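Side-chain contacts in stage II sporulation protein E (SpoIIE) (PDB 3ZT9), which probably acts as a manganese-dependent PP2C-type protein phosphatase, serving the signalling that runs through the bacterial stressosome: residues Ala55-Ser60 with Val66-Leu71; Ala85-Asp90 with Trp96-Val101; Gly155-Ala160 with Glu178-Arg183. All coordinates share one frame; numbering follows the deposited sequence. Where two conformers were deposited one is given.

Interaction 1 of 3, residues Ala55-Ser60 with Val66-Leu71; sequences ASMESS and VNIFQL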
loop_
_atom_site.group_PDB
_atom_site.type_symbol
_atom_site.label_atom_id
_atom_site.label_comp_id
_atom_site.label_asym_id
_atom_site.label_seq_id
_atom_site.Cartn_x
_atom_site.Cartn_y
_atom_site.Cartn_z
ATOM N N ALA A 55 1.733 -2.766 11.749
ATOM C CA ALA A 55 1.446 -2.435 13.149
ATOM C C ALA A 55 2.261 -1.231 13.595
ATOM O O ALA A 55 1.767 -0.359 14.307
ATOM C CB ALA A 55 1.766 -3.640 14.049
ATOM N N SER A 56 3.522 -1.193 13.157
ATOM C CA SER A 56 4.406 -0.069 13.422
ATOM C C SER A 56 3.877 1.243 12.821
ATOM O O SER A 56 3.898 2.296 13.464
ATOM C CB SER A 56 5.796 -0.340 12.880
ATOM O OG SER A 56 6.607 0.768 13.242
ATOM N N MET A 57 3.426 1.185 11.578
ATOM C CA MET A 57 2.820 2.353 10.936
ATOM C C MET A 57 1.626 2.855 11.709
ATOM O O MET A 57 1.502 4.063 11.977
ATOM C CB MET A 57 2.390 2.002 9.521
ATOM C CG MET A 57 3.557 1.842 8.620
ATOM S SD MET A 57 2.969 1.553 6.937
ATOM C CE MET A 57 4.489 1.717 6.064
ATOM N N GLU A 58 0.742 1.943 12.077
ATOM C CA GLU A 58 -0.464 2.352 12.769
ATOM C C GLU A 58 -0.076 3.049 14.054
ATOM O O GLU A 58 -0.662 4.065 14.445
ATOM C CB GLU A 58 -1.355 1.157 13.080
ATOM C CG GLU A 58 -2.483 1.551 14.019
ATOM C CD GLU A 58 -3.614 0.541 14.066
ATOM O OE1 GLU A 58 -3.491 -0.532 13.441
ATOM O OE2 GLU A 58 -4.628 0.840 14.732
ATOM N N SER A 59 0.936 2.533 14.721
ATOM C CA SER A 59 1.317 3.121 16.002
ATOM C C SER A 59 1.950 4.519 15.805
ATOM O O SER A 59 1.986 5.317 16.727
ATOM C CB SER A 59 2.268 2.185 16.746
ATOM O OG SER A 59 3.560 2.252 16.180
ATOM N N SER A 60 2.430 4.802 14.597
ATOM C CA SER A 60 3.192 6.022 14.300
ATOM C C SER A 60 2.391 7.035 13.486
ATOM O O SER A 60 2.923 8.044 13.046
ATOM C CB SER A 60 4.424 5.665 13.472
ATOM O OG SER A 60 5.239 4.763 14.170
ATOM N N VAL A 66 8.392 10.469 7.405
ATOM C CA VAL A 66 9.794 10.190 7.677
ATOM C C VAL A 66 9.924 9.376 8.946
ATOM O O VAL A 66 10.582 8.327 8.974
ATOM C CB VAL A 66 10.619 11.494 7.781
ATOM C CG1 VAL A 66 11.987 11.218 8.425
ATOM C CG2 VAL A 66 10.750 12.141 6.378
ATOM N N ASN A 67 9.293 9.868 10.002
ATOM C CA ASN A 67 9.285 9.137 11.265
ATOM C C ASN A 67 8.652 7.755 11.110
ATOM O O ASN A 67 9.177 6.761 11.622
ATOM C CB ASN A 67 8.542 9.912 12.339
ATOM C CG ASN A 67 8.785 9.344 13.720
ATOM O OD1 ASN A 67 9.907 9.388 14.234
ATOM N ND2 ASN A 67 7.744 8.797 14.327
ATOM N N ILE A 68 7.534 7.683 10.398
ATOM C CA ILE A 68 6.824 6.412 10.248
ATOM C C ILE A 68 7.722 5.336 9.634
ATOM O O ILE A 68 7.818 4.224 10.152
ATOM C CB ILE A 68 5.557 6.558 9.418
ATOM C CG1 ILE A 68 4.469 7.289 10.212
ATOM C CG2 ILE A 68 5.032 5.168 8.977
ATOM C CD1 ILE A 68 3.379 7.897 9.312
ATOM N N PHE A 69 8.429 5.682 8.566
ATOM C CA PHE A 69 9.249 4.701 7.865
ATOM C C PHE A 69 10.507 4.382 8.640
ATOM O O PHE A 69 10.953 3.248 8.632
ATOM C CB PHE A 69 9.569 5.205 6.434
ATOM C CG PHE A 69 8.502 4.862 5.439
ATOM C CD1 PHE A 69 8.535 3.653 4.769
ATOM C CD2 PHE A 69 7.450 5.710 5.232
ATOM C CE1 PHE A 69 7.524 3.296 3.867
ATOM C CE2 PHE A 69 6.442 5.389 4.320
ATOM C CZ PHE A 69 6.483 4.178 3.633
ATOM N N GLN A 70 11.051 5.373 9.348
ATOM C CA GLN A 70 12.252 5.177 10.169
ATOM C C GLN A 70 11.952 4.239 11.343
ATOM O O GLN A 70 12.721 3.343 11.618
ATOM C CB GLN A 70 12.843 6.523 10.650
ATOM C CG GLN A 70 13.562 7.300 9.541
ATOM C CD GLN A 70 14.070 8.657 9.996
ATOM O OE1 GLN A 70 13.828 9.084 11.128
ATOM N NE2 GLN A 70 14.786 9.342 9.114
ATOM N N LEU A 71 10.812 4.401 12.010
ATOM C CA LEU A 71 10.443 3.451 13.056
ATOM C C LEU A 71 10.165 2.046 12.477
ATOM O O LEU A 71 10.526 1.049 13.097
ATOM C CB LEU A 71 9.255 3.932 13.899
ATOM C CG LEU A 71 8.824 2.943 15.012
ATOM C CD1 LEU A 71 8.445 1.609 14.438
ATOM C CD2 LEU A 71 9.880 2.685 16.078
HETATM O O HOH W 1 6.209 3.238 12.076
#
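Ser60 and Ile68 mark the closest approach of the two backbones, their CA atoms 5.5 Å apart. Segments 55-60 and 66-71 are helical and run roughly antiparallel, their N-to-C directions 145° apart and their axes approaching to 9.0 Å. Small serines on the facing side of 55-60 suit this fairly close spacing, and a water bridges their hydroxyls to the other helix. That water donates to Ser60 OG at 2.8 Å and to the backbone oxygen Ile68 O at 2.7 Å, and it is also hydrogen-bonded to Ser56 OG. One molecule thus ties both serine hydroxyls to the second helix. Leu71 lies beside Ser60, its CG and CB near Ser60 OG. Together the segments form a helical hairpin with a short connection, part of the helical layer that PP2C-type folds lay over a beta sheet. Beneath the serines the interface turns apolar. With CG1 of Ile68 anti to its carbonyl carbon (chi1 -73°), the two branches at CB diverge: CG1 lies 3.6 Å from Ser60 CB and 3.3 Å from Ser60 O, while CG2 meets Met57 CG at 3.7 Å, the two side chains crossing at about a right angle. Shortening Ile68 to an alanine removes both branches and would probably open a gap between Ser60 and Met57, leaving the methionine freer to turn. The flexible, extended chain of Met57 carries its methyl inward until CE lies 4.0 Å from Phe69 CZ. Large apolar residues fit here because the sheet lies directly below: Met57 rests on Ala84, and Phe69 on Leu86 and Ala99.

Interaction 2 of 3, residues Ala85-Asp90 with Trp96-Val101; sequences ALCRVD and WQAAIV. With PEG (di(hydroxyethyl)ether), chain E.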
loop_
_atom_site.group_PDB
_atom_site.type_symbol
_atom_site.label_atom_id
_atom_site.label_comp_id
_atom_site.label_asym_id
_atom_site.label_seq_id
_atom_site.Cartn_x
_atom_site.Cartn_y
_atom_site.Cartn_z
ATOM N N ALA A 85 4.507 0.659 1.302
ATOM C CA ALA A 85 4.057 1.943 0.774
ATOM C C ALA A 85 3.040 2.473 1.760
ATOM O O ALA A 85 2.285 1.692 2.327
ATOM C CB ALA A 85 3.388 1.724 -0.564
ATOM N N LEU A 86 2.974 3.794 1.912
ATOM C CA LEU A 86 1.925 4.412 2.684
ATOM C C LEU A 86 1.474 5.666 1.944
ATOM O O LEU A 86 2.306 6.451 1.438
ATOM C CB LEU A 86 2.486 4.805 4.046
ATOM C CG LEU A 86 1.571 5.654 4.922
ATOM C CD1 LEU A 86 0.372 4.857 5.273
ATOM C CD2 LEU A 86 2.346 6.055 6.196
ATOM N N CYS A 87 0.166 5.829 1.871
ATOM C CA CYS A 87 -0.458 7.050 1.336
ATOM C C CYS A 87 -1.229 7.677 2.466
ATOM O O CYS A 87 -1.981 6.999 3.165
ATOM C CB CYS A 87 -1.487 6.743 0.240
ATOM S SG CYS A 87 -0.844 6.165 -1.321
ATOM N N ARG A 88 -1.085 8.977 2.631
ATOM C CA ARG A 88 -1.812 9.674 3.690
ATOM C C ARG A 88 -2.705 10.658 2.953
ATOM O O ARG A 88 -2.207 11.522 2.255
ATOM C CB ARG A 88 -0.851 10.421 4.627
ATOM C CG ARG A 88 -1.547 11.305 5.705
ATOM C CD ARG A 88 -0.452 12.034 6.569
ATOM N NE ARG A 88 -0.983 12.719 7.753
ATOM C CZ ARG A 88 -1.583 13.899 7.723
ATOM N NH1 ARG A 88 -1.758 14.533 6.567
ATOM N NH2 ARG A 88 -2.022 14.448 8.845
ATOM N N VAL A 89 -4.009 10.475 3.061
ATOM C CA VAL A 89 -4.961 11.306 2.306
ATOM C C VAL A 89 -5.744 12.194 3.240
ATOM O O VAL A 89 -6.583 11.722 4.012
ATOM C CB VAL A 89 -5.946 10.412 1.547
ATOM C CG1 VAL A 89 -6.779 11.246 0.585
ATOM C CG2 VAL A 89 -5.148 9.305 0.824
ATOM N N ASP A 90 -5.451 13.481 3.203
ATOM C CA ASP A 90 -6.116 14.426 4.045
ATOM C C ASP A 90 -7.283 14.997 3.284
ATOM O O ASP A 90 -7.140 15.986 2.613
ATOM C CB ASP A 90 -5.096 15.512 4.363
ATOM C CG ASP A 90 -5.550 16.463 5.395
ATOM O OD1 ASP A 90 -6.766 16.630 5.650
ATOM O OD2 ASP A 90 -4.622 17.103 5.935
ATOM N N TRP A 96 -2.694 15.011 -0.413
ATOM C CA TRP A 96 -2.154 13.661 -0.133
ATOM C C TRP A 96 -0.621 13.663 -0.153
ATOM O O TRP A 96 0.026 14.536 -0.756
ATOM C CB TRP A 96 -2.691 12.575 -1.087
ATOM C CG TRP A 96 -2.375 12.793 -2.536
ATOM C CD1 TRP A 96 -3.228 13.343 -3.486
ATOM C CD2 TRP A 96 -1.171 12.432 -3.242
ATOM N NE1 TRP A 96 -2.611 13.354 -4.716
ATOM C CE2 TRP A 96 -1.347 12.821 -4.596
ATOM C CE3 TRP A 96 0.040 11.836 -2.865
ATOM C CZ2 TRP A 96 -0.360 12.627 -5.569
ATOM C CZ3 TRP A 96 1.039 11.662 -3.832
ATOM C CH2 TRP A 96 0.833 12.048 -5.164
ATOM N N GLN A 97 -0.042 12.720 0.592
ATOM C CA GLN A 97 1.395 12.489 0.543
ATOM C C GLN A 97 1.567 10.996 0.387
ATOM O O GLN A 97 0.730 10.216 0.852
ATOM C CB GLN A 97 2.075 12.874 1.866
ATOM C CG GLN A 97 2.068 14.298 2.257
ATOM C CD GLN A 97 2.818 14.498 3.581
ATOM O OE1 GLN A 97 2.495 15.386 4.363
ATOM N NE2 GLN A 97 3.824 13.664 3.825
ATOM N N ALA A 98 2.625 10.551 -0.281
ATOM C CA ALA A 98 2.813 9.109 -0.319
ATOM C C ALA A 98 4.305 8.823 -0.336
ATOM O O ALA A 98 5.078 9.620 -0.865
ATOM C CB ALA A 98 2.188 8.525 -1.557
ATOM N N ALA A 99 4.717 7.670 0.195
ATOM C CA ALA A 99 6.127 7.249 -0.017
ATOM C C ALA A 99 6.200 5.733 -0.089
ATOM O O ALA A 99 5.284 5.047 0.386
ATOM C CB ALA A 99 6.997 7.767 1.119
ATOM N N ILE A 100 7.282 5.225 -0.675
ATOM C CA ILE A 100 7.425 3.786 -0.872
ATOM C C ILE A 100 8.868 3.425 -0.641
ATOM O O ILE A 100 9.742 4.062 -1.221
ATOM C CB ILE A 100 7.098 3.353 -2.345
ATOM C CG1 ILE A 100 5.710 3.864 -2.757
ATOM C CG2 ILE A 100 7.156 1.808 -2.473
ATOM C CD1 ILE A 100 5.505 3.805 -4.253
ATOM N N VAL A 101 9.117 2.420 0.195
ATOM C CA VAL A 101 10.462 1.852 0.286
ATOM C C VAL A 101 10.354 0.458 -0.323
ATOM O O VAL A 101 9.609 -0.392 0.162
ATOM C CB VAL A 101 11.007 1.810 1.740
ATOM C CG1 VAL A 101 12.356 1.106 1.776
ATOM C CG2 VAL A 101 11.154 3.223 2.268
HETATM C C1 PEG E . -1.453 14.334 3.548
HETATM O O1 PEG E . -0.454 13.545 4.046
HETATM C C2 PEG E . -1.225 15.830 3.609
HETATM O O2 PEG E . -0.145 16.495 3.022
HETATM C C3 PEG E . 0.167 17.685 3.639
HETATM C C4 PEG E . 1.189 18.609 3.072
HETATM O O4 PEG E . 2.485 18.164 2.929
#
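Leu86 and Ala99 exchange two backbone hydrogen bonds, Leu86 N to Ala99 O and Ala99 N to Leu86 O, both 3.0 Å. Two residues further along, Arg88 and Gln97 do the same: Arg88 N reaches Gln97 O at 2.8 Å, and Gln97 N reaches Arg88 O at 3.0 Å. The non-hydrogen-bonded pair Cys87-Ala98 lies between them, with Ala85-Ile100 and Val89-Trp96 beyond; here CA-H groups turn to the same carbonyls, as in Ala98 CA to Leu86 O at 3.2 Å. Apolar contact follows the register. Ala85 CB meets Ile100 CG1 at 3.8 Å, the small alanine accommodating the branched residue beside it. Trp96 holds CG between its backbone N and carbonyl carbon (chi1 61°), which swings the large ring away from strand 85-90 and toward Ile108, while its CB stays against Arg88 O. Polar side-chain contacts gather round Arg88 and Gln97. A di(hydroxyethyl)ether molecule lies against both long chains; its O4 donates to Gln97 OE1 at 3.1 Å, and its O1 makes a weak bond to Arg88 O. The extended arginine chain carries its guanidinium to Asn62, which accepts from NH2, while the ion pair of NH1 with Asp90 OD2 is long at 3.9 Å. Leu86 and Ala99 are the apolar part of this same face, and helix 65-76 covers them; on the other face Ala85, Cys87 and Ile100 touch Val106 of the second sheet. Small or apolar residues suit these two covered areas. With further backbone bonds outward to strands 31-39 and 135-138, this antiparallel beta hairpin forms the interior of one sheet in the beta sandwich characteristic of PP2C-type phosphatases.

Interaction 3 of 3, residues Gly155-Ala160 with Glu178-Arg183; sequences GAVPLA and EKYGRR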
loop_
_atom_site.group_PDB
_atom_site.type_symbol
_atom_site.label_atom_id
_atom_site.label_comp_id
_atom_site.label_asym_id
_atom_site.label_seq_id
_atom_site.Cartn_x
_atom_site.Cartn_y
_atom_site.Cartn_z
ATOM N N GLY A 155 1.552 -1.700 -13.668
ATOM C CA GLY A 155 0.822 -1.335 -14.872
ATOM C C GLY A 155 -0.143 -2.369 -15.438
ATOM O O GLY A 155 -0.751 -2.124 -16.463
ATOM N N ALA A 156 -0.301 -3.509 -14.771
ATOM C CA ALA A 156 -1.235 -4.554 -15.212
ATOM C C ALA A 156 -2.716 -4.170 -15.173
ATOM O O ALA A 156 -3.503 -4.718 -15.937
ATOM C CB ALA A 156 -1.020 -5.839 -14.384
ATOM N N VAL A 157 -3.113 -3.263 -14.287
ATOM C CA VAL A 157 -4.538 -3.021 -14.062
ATOM C C VAL A 157 -5.051 -1.983 -15.034
ATOM O O VAL A 157 -4.505 -0.884 -15.093
ATOM C CB VAL A 157 -4.797 -2.521 -12.604
ATOM C CG1 VAL A 157 -6.278 -2.367 -12.347
ATOM C CG2 VAL A 157 -4.218 -3.475 -11.613
ATOM N N PRO A 158 -6.073 -2.328 -15.852
ATOM C CA PRO A 158 -6.614 -1.274 -16.710
ATOM C C PRO A 158 -7.245 -0.171 -15.844
ATOM O O PRO A 158 -8.073 -0.440 -14.978
ATOM C CB PRO A 158 -7.643 -1.998 -17.594
ATOM C CG PRO A 158 -7.850 -3.319 -16.969
ATOM C CD PRO A 158 -6.758 -3.616 -16.028
ATOM N N LEU A 159 -6.786 1.053 -16.060
ATOM C CA LEU A 159 -7.145 2.194 -15.226
ATOM C C LEU A 159 -8.648 2.379 -15.109
ATOM O O LEU A 159 -9.165 2.596 -14.022
ATOM C CB LEU A 159 -6.541 3.476 -15.802
ATOM C CG LEU A 159 -5.019 3.569 -15.826
ATOM C CD1 LEU A 159 -4.600 4.929 -16.346
ATOM C CD2 LEU A 159 -4.433 3.307 -14.443
ATOM N N ALA A 160 -9.328 2.296 -16.241
ATOM C CA ALA A 160 -10.768 2.540 -16.325
ATOM C C ALA A 160 -11.560 1.588 -15.437
ATOM O O ALA A 160 -12.658 1.902 -15.028
ATOM C CB ALA A 160 -11.216 2.417 -17.742
ATOM N N GLU A 178 -7.757 -11.485 -8.409
ATOM C CA GLU A 178 -7.992 -12.757 -9.079
ATOM C C GLU A 178 -7.570 -12.744 -10.559
ATOM O O GLU A 178 -6.961 -13.716 -11.037
ATOM C CB GLU A 178 -9.481 -13.171 -8.933
ATOM C CG GLU A 178 -9.761 -13.620 -7.539
ATOM C CD GLU A 178 -11.218 -13.844 -7.240
ATOM O OE1 GLU A 178 -12.057 -13.219 -7.890
ATOM O OE2 GLU A 178 -11.491 -14.615 -6.313
ATOM N N LYS A 179 -7.821 -11.646 -11.257
ATOM C CA LYS A 179 -7.476 -11.562 -12.690
ATOM C C LYS A 179 -5.995 -11.356 -12.880
ATOM O O LYS A 179 -5.411 -11.919 -13.788
ATOM C CB LYS A 179 -8.166 -10.375 -13.386
ATOM C CG LYS A 179 -9.595 -10.593 -13.795
ATOM C CD LYS A 179 -9.724 -11.675 -14.856
ATOM C CE LYS A 179 -11.184 -11.796 -15.315
ATOM N NZ LYS A 179 -11.389 -13.098 -16.006
ATOM N N TYR A 180 -5.403 -10.511 -12.040
ATOM C CA TYR A 180 -4.034 -10.028 -12.284
ATOM C C TYR A 180 -2.991 -10.566 -11.316
ATOM O O TYR A 180 -1.794 -10.426 -11.555
ATOM C CB TYR A 180 -4.033 -8.496 -12.279
ATOM C CG TYR A 180 -4.944 -7.962 -13.342
ATOM C CD1 TYR A 180 -4.659 -8.177 -14.698
ATOM C CD2 TYR A 180 -6.117 -7.291 -13.007
ATOM C CE1 TYR A 180 -5.509 -7.713 -15.675
ATOM C CE2 TYR A 180 -6.964 -6.818 -13.992
ATOM C CZ TYR A 180 -6.650 -7.049 -15.312
ATOM O OH TYR A 180 -7.493 -6.578 -16.276
ATOM N N GLY A 181 -3.434 -11.176 -10.223
ATOM C CA GLY A 181 -2.533 -11.646 -9.168
ATOM C C GLY A 181 -1.739 -12.866 -9.606
ATOM O O GLY A 181 -2.300 -13.801 -10.159
ATOM N N ARG A 182 -0.426 -12.879 -9.380
ATOM C CA ARG A 182 0.345 -14.096 -9.665
ATOM C C ARG A 182 0.026 -15.160 -8.640
ATOM O O ARG A 182 -0.171 -14.849 -7.477
ATOM C CB ARG A 182 1.850 -13.811 -9.585
ATOM C CG ARG A 182 2.316 -12.738 -10.528
ATOM C CD ARG A 182 3.781 -12.478 -10.297
ATOM N NE ARG A 182 4.557 -13.674 -10.602
ATOM C CZ ARG A 182 5.787 -13.661 -11.094
ATOM N NH1 ARG A 182 6.402 -12.507 -11.330
ATOM N NH2 ARG A 182 6.407 -14.802 -11.351
ATOM N N ARG A 183 0.018 -16.427 -9.022
ATOM C CA ARG A 183 -0.263 -17.422 -8.000
ATOM C C ARG A 183 1.046 -17.872 -7.314
ATOM O O ARG A 183 1.023 -18.430 -6.205
ATOM C CB ARG A 183 -1.136 -18.553 -8.579
ATOM C CG ARG A 183 -1.649 -19.562 -7.557
ATOM C CD ARG A 183 -2.914 -19.132 -6.794
ATOM N NE ARG A 183 -4.055 -18.850 -7.663
ATOM C CZ ARG A 183 -4.576 -19.710 -8.536
ATOM N NH1 ARG A 183 -4.073 -20.931 -8.678
ATOM N NH2 ARG A 183 -5.615 -19.347 -9.275
#
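Tyr180 sends its ring from the last turn of a helix onto the loop residues Ala156 and Pro158, and most of the surface buried here is its own. A first torsion of -60° sets the Tyr180 ring beside its backbone N, opposite the carbonyl carbon, and sends it out toward the loop. Ala156 approaches over one face: its carbonyl oxygen sits 3.6 Å above the ring plane, over the rim at CE1. The CB of the same alanine, pointing toward the helix, lies 4.3 Å from Tyr180 CD1, a small apolar methyl beside the ring. On the ring's opposite face lies CB of Lys179, so the aromatic plane is held between the loop backbone and its own helix neighbour. Pro158 meets the hydroxyl end from the opposing direction. Its CD lies 3.1 Å from Tyr180 OH and 3.5 Å from Tyr180 CZ, inclined to the ring, and its CG is close to the same oxygen. A proline suits this place because its ring offers a rigid apolar surface while restraining the backbone of the irregular loop. Val157 adds a looser contact through CG2. Gly181 is the first residue to leave helical geometry, and just beyond it Arg182 pairs through its backbone with Gly151. Before it, still on the helix, Glu178 rests on Tyr9 of strand 6-11. The Tyr180 contact joins the C-terminal end of helix 169-180 to the loop that follows strand 144-148.

From the N terminus, interaction 1 comes first, closing the short turn between helices 43-60 and 65-76. Interaction 2 follows, closing the turn of the hairpin 82-90 and 95-101. Interaction 3 spans a longer loop that includes much of helix 169-180. The three lie in series along the chain; none nests in or crosses another. Interactions 1 and 2 touch, Ile68 CD1 lying 3.8 Å from Leu86 CD2, so the helical pair rests on the hairpin's sheet. Interaction 3 lies on the other side of the chain's centre, about 21 Å from interaction 2 between centres, where helix 169-180 accompanies the second sheet. Together they sample both flanks of the sandwich.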